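Side-chain contacts in Poly(A) ribonuclease POP2 (Saccharomyces cerevisiae, PDB 1UOC), which degrades RNA from the 3' end with a preference for poly(A), as the DEDD-type nuclease domain of a CCR4-NOT deadenylase subunit: residues Ser22-Tyr25 with Ser26-Val30; Asn91-Asn95 with Gly96-Trp100. All coordinates share one frame; numbering follows the deposited sequence.

Contact 1 of 2, residues Ser22-Tyr25 with Ser26-Val30; sequences SNLY and SEFAV
Asn23 and Glu27 meet across the first turn of helix 24-34, where the carbonyl of Asn23 is gripped twice. Glu27 N reaches Asn23 O at 3.0 Å, while Ser26 OG donates to Asn23 O at 3.1 Å. Both donors come from one face of the carbonyl plane, but Ser26 OG stands well above it, at a C=O...O angle of only 107°. With chi1 at 52°, OG of Ser26 sits between its own N and carbonyl carbon and is folded back toward the chain start. Asn23 holds the N-cap position, yet its side chain caps nothing: OD1 accepts from Trp20 N and ND2 donates to Asp18 O. The amide lies across the bent chain of Glu27, the planes of amide and carboxylate 78° apart, with Asn23 ND2 3.7 Å from Glu27 CG. That carboxylate is buried and held twice, by a salt bridge with Arg17 and probably a hydrogen bond from Trp100 NE1, so it probably stays ionised. Leu24 and Phe28 form the tightly packed side. They run alongside each other, Leu24 CD1 against Phe28 CD1 at 3.9 Å, and Leu24 O lies at the ring edge of Phe28 while accepting from Phe28 N at 3.2 Å. The other side is looser and open to solvent: Tyr25 and Ser26 are exposed, and a water bridges Ser22 O and Ser26 N, lying 3.3 Å from Ser26 N. Tyr25 OH is hydrogen-bonded to Glu140 of helix 138-146. Leu24, Tyr25 and Phe28 all rest on Leu144 of that helix, and Leu24 and Phe28 also meet Phe102 of strand 99-103, so this helix start packs against both helix 138-146 and the sheet.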
ATOM      1  N   SER A  22       8.397 -17.666   9.727  1.00 42.08           N
ATOM      2  CA  SER A  22       9.657 -18.331   9.397  1.00 42.58           C
ATOM      3  C   SER A  22      10.659 -17.509   8.574  1.00 41.45           C
ATOM      4  O   SER A  22      11.851 -17.569   8.842  1.00 42.30           O
ATOM      5  CB  SER A  22       9.386 -19.658   8.677  1.00 41.35           C
ATOM      6  OG  SER A  22       8.670 -19.451   7.470  1.00 45.71           O
ATOM      7  N   ASN A  23      10.194 -16.747   7.583  1.00 38.65           N
ATOM      8  CA  ASN A  23      11.117 -15.959   6.764  1.00 37.03           C
ATOM      9  C   ASN A  23      10.990 -14.444   6.922  1.00 36.81           C
ATOM     10  O   ASN A  23      11.536 -13.687   6.125  1.00 36.90           O
ATOM     11  CB  ASN A  23      10.971 -16.346   5.290  1.00 35.31           C
ATOM     12  CG  ASN A  23       9.571 -16.124   4.765  1.00 37.15           C
ATOM     13  OD1 ASN A  23       8.610 -16.118   5.533  1.00 34.45           O
ATOM     14  ND2 ASN A  23       9.445 -15.958   3.446  1.00 33.59           N
ATOM     15  N   LEU A  24      10.296 -14.007   7.968  1.00 35.64           N
ATOM     16  CA  LEU A  24      10.110 -12.585   8.235  1.00 36.85           C
ATOM     17  C   LEU A  24      11.414 -11.775   8.287  1.00 36.48           C
ATOM     18  O   LEU A  24      11.551 -10.769   7.593  1.00 36.11           O
ATOM     19  CB  LEU A  24       9.347 -12.390   9.552  1.00 36.01           C
ATOM     20  CG  LEU A  24       9.072 -10.944   9.985  1.00 35.79           C
ATOM     21  CD1 LEU A  24       8.334 -10.193   8.882  1.00 33.16           C
ATOM     22  CD2 LEU A  24       8.247 -10.944  11.258  1.00 34.70           C
ATOM     23  N   TYR A  25      12.372 -12.207   9.102  1.00 36.96           N
ATOM     24  CA  TYR A  25      13.631 -11.473   9.232  1.00 37.21           C
ATOM     25  C   TYR A  25      14.533 -11.500   8.011  1.00 35.08           C
ATOM     26  O   TYR A  25      15.095 -10.475   7.631  1.00 34.58           O
ATOM     27  CB  TYR A  25      14.396 -11.959  10.459  1.00 37.93           C
ATOM     28  CG  TYR A  25      13.717 -11.549  11.739  1.00 39.21           C
ATOM     29  CD1 TYR A  25      12.454 -12.037  12.061  1.00 40.12           C
ATOM     30  CD2 TYR A  25      14.305 -10.622  12.598  1.00 43.22           C
ATOM     31  CE1 TYR A  25      11.786 -11.614  13.197  1.00 41.46           C
ATOM     32  CE2 TYR A  25      13.647 -10.184  13.741  1.00 44.34           C
ATOM     33  CZ  TYR A  25      12.384 -10.687  14.031  1.00 43.28           C
ATOM     34  OH  TYR A  25      11.716 -10.265  15.153  1.00 46.45           O
ATOM     35  N   SER A  26      14.656 -12.655   7.374  1.00 34.78           N
ATOM     36  CA  SER A  26      15.495 -12.750   6.194  1.00 37.66           C
ATOM     37  C   SER A  26      14.939 -11.903   5.049  1.00 38.42           C
ATOM     38  O   SER A  26      15.702 -11.307   4.287  1.00 41.13           O
ATOM     39  CB  SER A  26      15.640 -14.213   5.762  1.00 36.93           C
ATOM     40  OG  SER A  26      14.382 -14.829   5.625  1.00 38.99           O
ATOM     41  N   GLU A  27      13.615 -11.831   4.930  1.00 39.42           N
ATOM     42  CA  GLU A  27      13.014 -11.021   3.863  1.00 38.68           C
ATOM     43  C   GLU A  27      13.226  -9.541   4.144  1.00 37.55           C
ATOM     44  O   GLU A  27      13.425  -8.748   3.218  1.00 37.77           O
ATOM     45  CB  GLU A  27      11.516 -11.316   3.712  1.00 36.42           C
ATOM     46  CG  GLU A  27      11.235 -12.741   3.272  1.00 36.26           C
ATOM     47  CD  GLU A  27      11.942 -13.126   1.980  1.00 37.59           C
ATOM     48  OE1 GLU A  27      12.124 -14.341   1.758  1.00 42.80           O
ATOM     49  OE2 GLU A  27      12.306 -12.235   1.177  1.00 35.59           O
ATOM     50  N   PHE A  28      13.189  -9.163   5.419  1.00 36.35           N
ATOM     51  CA  PHE A  28      13.411  -7.774   5.756  1.00 34.86           C
ATOM     52  C   PHE A  28      14.879  -7.420   5.555  1.00 34.55           C
ATOM     53  O   PHE A  28      15.224  -6.255   5.357  1.00 34.76           O
ATOM     54  CB  PHE A  28      12.983  -7.472   7.185  1.00 35.10           C
ATOM     55  CG  PHE A  28      11.736  -6.648   7.258  1.00 36.37           C
ATOM     56  CD1 PHE A  28      10.503  -7.244   7.473  1.00 34.31           C
ATOM     57  CD2 PHE A  28      11.784  -5.277   6.998  1.00 35.72           C
ATOM     58  CE1 PHE A  28       9.331  -6.488   7.419  1.00 34.46           C
ATOM     59  CE2 PHE A  28      10.621  -4.519   6.941  1.00 35.06           C
ATOM     60  CZ  PHE A  28       9.388  -5.129   7.153  1.00 33.28           C
ATOM     61  N   ALA A  29      15.746  -8.427   5.591  1.00 34.32           N
ATOM     62  CA  ALA A  29      17.171  -8.183   5.368  1.00 33.73           C
ATOM     63  C   ALA A  29      17.334  -7.819   3.886  1.00 32.42           C
ATOM     64  O   ALA A  29      18.101  -6.921   3.542  1.00 32.74           O
ATOM     65  CB  ALA A  29      17.984  -9.424   5.711  1.00 30.51           C
ATOM     66  N   VAL A  30      16.594  -8.511   3.018  1.00 31.60           N
ATOM     67  CA  VAL A  30      16.632  -8.241   1.578  1.00 32.67           C
ATOM     68  C   VAL A  30      16.022  -6.871   1.270  1.00 32.63           C
ATOM     69  O   VAL A  30      16.550  -6.119   0.460  1.00 34.24           O
ATOM     70  CB  VAL A  30      15.845  -9.311   0.780  1.00 33.76           C
ATOM     71  CG1 VAL A  30      15.753  -8.906  -0.695  1.00 31.93           C
ATOM     72  CG2 VAL A  30      16.521 -10.672   0.921  1.00 32.50           C
TER
HETATM   73  O   HOH W   1      13.994 -15.471   8.953  1.00 45.48           O

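Contact 2 of 2, residues Asn91-Asn95 with Gly96-Trp100; sequences NKPDN and GPSTW
The loop joining strands 77-86 and 99-103 in the mixed sheet of this RNase H-like nuclease folds back on itself, and Lys92 closes it onto Ser98 as the second strand approaches. Lys92 runs extended past Ser98 and bends only at its last torsion (chi4 -74°), which brings NZ to Ser98 OG at 3.0 Å. Leu85 O and Ser84 OG of strand 77-86 also lie within bonding distance of the buried ammonium, as does a water 3.0 Å from Lys92 NZ and 2.6 Å from Thr99 OG1; these are more acceptors than its three hydrogens, so at least one hydrogen is probably shared. A methionine in place of Lys92 would probably leave Ser98 OG, Leu85 O and this water without their common donor. Ser98 OG, anti to its own N (chi1 -161°), also lies 3.5 Å from Pro93 CD. Thr99 OG1 bonds Ser84, and its side chain is about 8 Å from that of Gln250, a predicted catalytic metal ligand. At the exposed bend, Gly96 has a positive phi of 80°, where a CB would collide with the carbonyl of Asn95. Next to it the amide of Asn95 turns back along the chain in a weak bond, Asn95 ND2 to Asp94 O at 3.0 Å.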
ATOM      1  N   ASN A  91      11.755   0.069 -12.609  1.00 36.50           N
ATOM      2  CA  ASN A  91      12.697  -1.030 -12.766  1.00 35.25           C
ATOM      3  C   ASN A  91      12.752  -1.785 -11.450  1.00 35.65           C
ATOM      4  O   ASN A  91      12.600  -1.188 -10.378  1.00 32.50           O
ATOM      5  CB  ASN A  91      14.094  -0.508 -13.084  1.00 36.92           C
ATOM      6  CG  ASN A  91      14.142   0.276 -14.371  1.00 41.41           C
ATOM      7  OD1 ASN A  91      14.880   1.257 -14.477  1.00 45.41           O
ATOM      8  ND2 ASN A  91      13.369  -0.157 -15.368  1.00 39.22           N
ATOM      9  N   LYS A  92      12.979  -3.094 -11.541  1.00 35.90           N
ATOM     10  CA  LYS A  92      13.064  -3.954 -10.372  1.00 35.64           C
ATOM     11  C   LYS A  92      14.260  -4.889 -10.527  1.00 37.93           C
ATOM     12  O   LYS A  92      14.772  -5.074 -11.632  1.00 39.10           O
ATOM     13  CB  LYS A  92      11.772  -4.762 -10.239  1.00 33.55           C
ATOM     14  CG  LYS A  92      10.526  -3.919  -9.891  1.00 30.81           C
ATOM     15  CD  LYS A  92       9.243  -4.779  -9.965  1.00 28.32           C
ATOM     16  CE  LYS A  92       8.122  -4.254  -9.062  1.00 29.21           C
ATOM     17  NZ  LYS A  92       8.361  -4.516  -7.599  1.00 25.47           N
ATOM     18  N   PRO A  93      14.747  -5.467  -9.419  1.00 37.53           N
ATOM     19  CA  PRO A  93      15.889  -6.378  -9.515  1.00 40.39           C
ATOM     20  C   PRO A  93      15.567  -7.574 -10.408  1.00 44.20           C
ATOM     21  O   PRO A  93      14.472  -8.132 -10.321  1.00 45.13           O
ATOM     22  CB  PRO A  93      16.138  -6.771  -8.058  1.00 41.05           C
ATOM     23  CG  PRO A  93      14.809  -6.514  -7.382  1.00 36.45           C
ATOM     24  CD  PRO A  93      14.373  -5.243  -8.016  1.00 36.60           C
ATOM     25  N   ASP A  94      16.513  -7.959 -11.270  1.00 47.30           N
ATOM     26  CA  ASP A  94      16.305  -9.081 -12.190  1.00 49.38           C
ATOM     27  C   ASP A  94      16.330 -10.441 -11.497  1.00 48.85           C
ATOM     28  O   ASP A  94      15.831 -11.432 -12.027  1.00 48.12           O
ATOM     29  CB  ASP A  94      17.341  -9.050 -13.325  1.00 54.20           C
ATOM     30  CG  ASP A  94      17.173  -7.837 -14.245  1.00 57.23           C
ATOM     31  OD1 ASP A  94      16.017  -7.495 -14.584  1.00 59.31           O
ATOM     32  OD2 ASP A  94      18.199  -7.239 -14.641  1.00 57.70           O
ATOM     33  N   ASN A  95      16.911 -10.481 -10.308  1.00 49.03           N
ATOM     34  CA  ASN A  95      16.972 -11.705  -9.529  1.00 49.45           C
ATOM     35  C   ASN A  95      16.331 -11.498  -8.168  1.00 48.28           C
ATOM     36  O   ASN A  95      16.461 -10.435  -7.570  1.00 51.15           O
ATOM     37  CB  ASN A  95      18.419 -12.154  -9.328  1.00 52.68           C
ATOM     38  CG  ASN A  95      18.900 -13.076 -10.424  1.00 56.81           C
ATOM     39  OD1 ASN A  95      19.683 -13.993 -10.172  1.00 59.80           O
ATOM     40  ND2 ASN A  95      18.439 -12.842 -11.651  1.00 58.16           N
ATOM     41  N   GLY A  96      15.642 -12.515  -7.674  1.00 45.57           N
ATOM     42  CA  GLY A  96      15.022 -12.407  -6.368  1.00 41.89           C
ATOM     43  C   GLY A  96      13.705 -11.657  -6.379  1.00 39.98           C
ATOM     44  O   GLY A  96      13.334 -11.040  -7.386  1.00 38.91           O
ATOM     45  N   PRO A  97      12.978 -11.688  -5.252  1.00 37.15           N
ATOM     46  CA  PRO A  97      11.682 -11.032  -5.058  1.00 35.53           C
ATOM     47  C   PRO A  97      11.760  -9.510  -4.915  1.00 33.11           C
ATOM     48  O   PRO A  97      12.695  -8.961  -4.332  1.00 31.63           O
ATOM     49  CB  PRO A  97      11.157 -11.698  -3.793  1.00 36.07           C
ATOM     50  CG  PRO A  97      12.422 -11.880  -3.000  1.00 35.92           C
ATOM     51  CD  PRO A  97      13.360 -12.443  -4.047  1.00 35.09           C
ATOM     52  N   SER A  98      10.733  -8.850  -5.426  1.00 30.23           N
ATOM     53  CA  SER A  98      10.632  -7.405  -5.392  1.00 29.95           C
ATOM     54  C   SER A  98       9.249  -7.018  -4.818  1.00 28.17           C
ATOM     55  O   SER A  98       8.898  -5.838  -4.715  1.00 25.49           O
ATOM     56  CB  SER A  98      10.777  -6.892  -6.817  1.00 28.43           C
ATOM     57  OG  SER A  98      11.110  -5.541  -6.816  1.00 34.20           O
ATOM     58  N   THR A  99       8.458  -8.028  -4.475  1.00 28.04           N
ATOM     59  CA  THR A  99       7.132  -7.810  -3.911  1.00 26.55           C
ATOM     60  C   THR A  99       6.935  -8.849  -2.830  1.00 25.54           C
ATOM     61  O   THR A  99       7.281 -10.011  -3.009  1.00 25.55           O
ATOM     62  CB  THR A  99       6.021  -7.961  -4.975  1.00 25.04           C
ATOM     63  OG1 THR A  99       6.200  -6.971  -5.986  1.00 25.61           O
ATOM     64  CG2 THR A  99       4.634  -7.748  -4.338  1.00 23.56           C
ATOM     65  N   TRP A 100       6.373  -8.427  -1.709  1.00 25.73           N
ATOM     66  CA  TRP A 100       6.171  -9.313  -0.581  1.00 24.17           C
ATOM     67  C   TRP A 100       4.738  -9.237  -0.110  1.00 27.59           C
ATOM     68  O   TRP A 100       4.088  -8.193  -0.225  1.00 23.99           O
ATOM     69  CB  TRP A 100       7.076  -8.881   0.579  1.00 24.85           C
ATOM     70  CG  TRP A 100       8.548  -9.058   0.307  1.00 26.69           C
ATOM     71  CD1 TRP A 100       9.311 -10.153   0.599  1.00 24.66           C
ATOM     72  CD2 TRP A 100       9.408  -8.141  -0.383  1.00 24.89           C
ATOM     73  NE1 TRP A 100      10.588  -9.976   0.132  1.00 27.25           N
ATOM     74  CE2 TRP A 100      10.677  -8.751  -0.481  1.00 26.68           C
ATOM     75  CE3 TRP A 100       9.223  -6.865  -0.938  1.00 24.15           C
ATOM     76  CZ2 TRP A 100      11.763  -8.128  -1.109  1.00 25.28           C
ATOM     77  CZ3 TRP A 100      10.298  -6.247  -1.561  1.00 26.60           C
ATOM     78  CH2 TRP A 100      11.555  -6.882  -1.643  1.00 27.94           C
TER
HETATM   79  O   HOH W   2       7.831  -7.435  -7.983  1.00 20.72           O

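From the N terminus, short edge strand 17-19 leads into contact 1, which winds up the first turn of helix 24-34 and closes no longer loop. The chain then builds strands 40-48 and 77-86 before contact 2 folds the connection between 77-86 and 99-103. The two contacts follow in series, neither enclosing nor crossing the other, with centres about 14 Å apart. They touch directly: Glu27 OE2 probably accepts from Trp100 NE1 at 3.0 Å, and Val30 CG1 packs on Trp100 CZ2 at 4.1 Å. Helix 24-34 is thereby tied to strand 99-103, the sheet neighbour of strand 17-19.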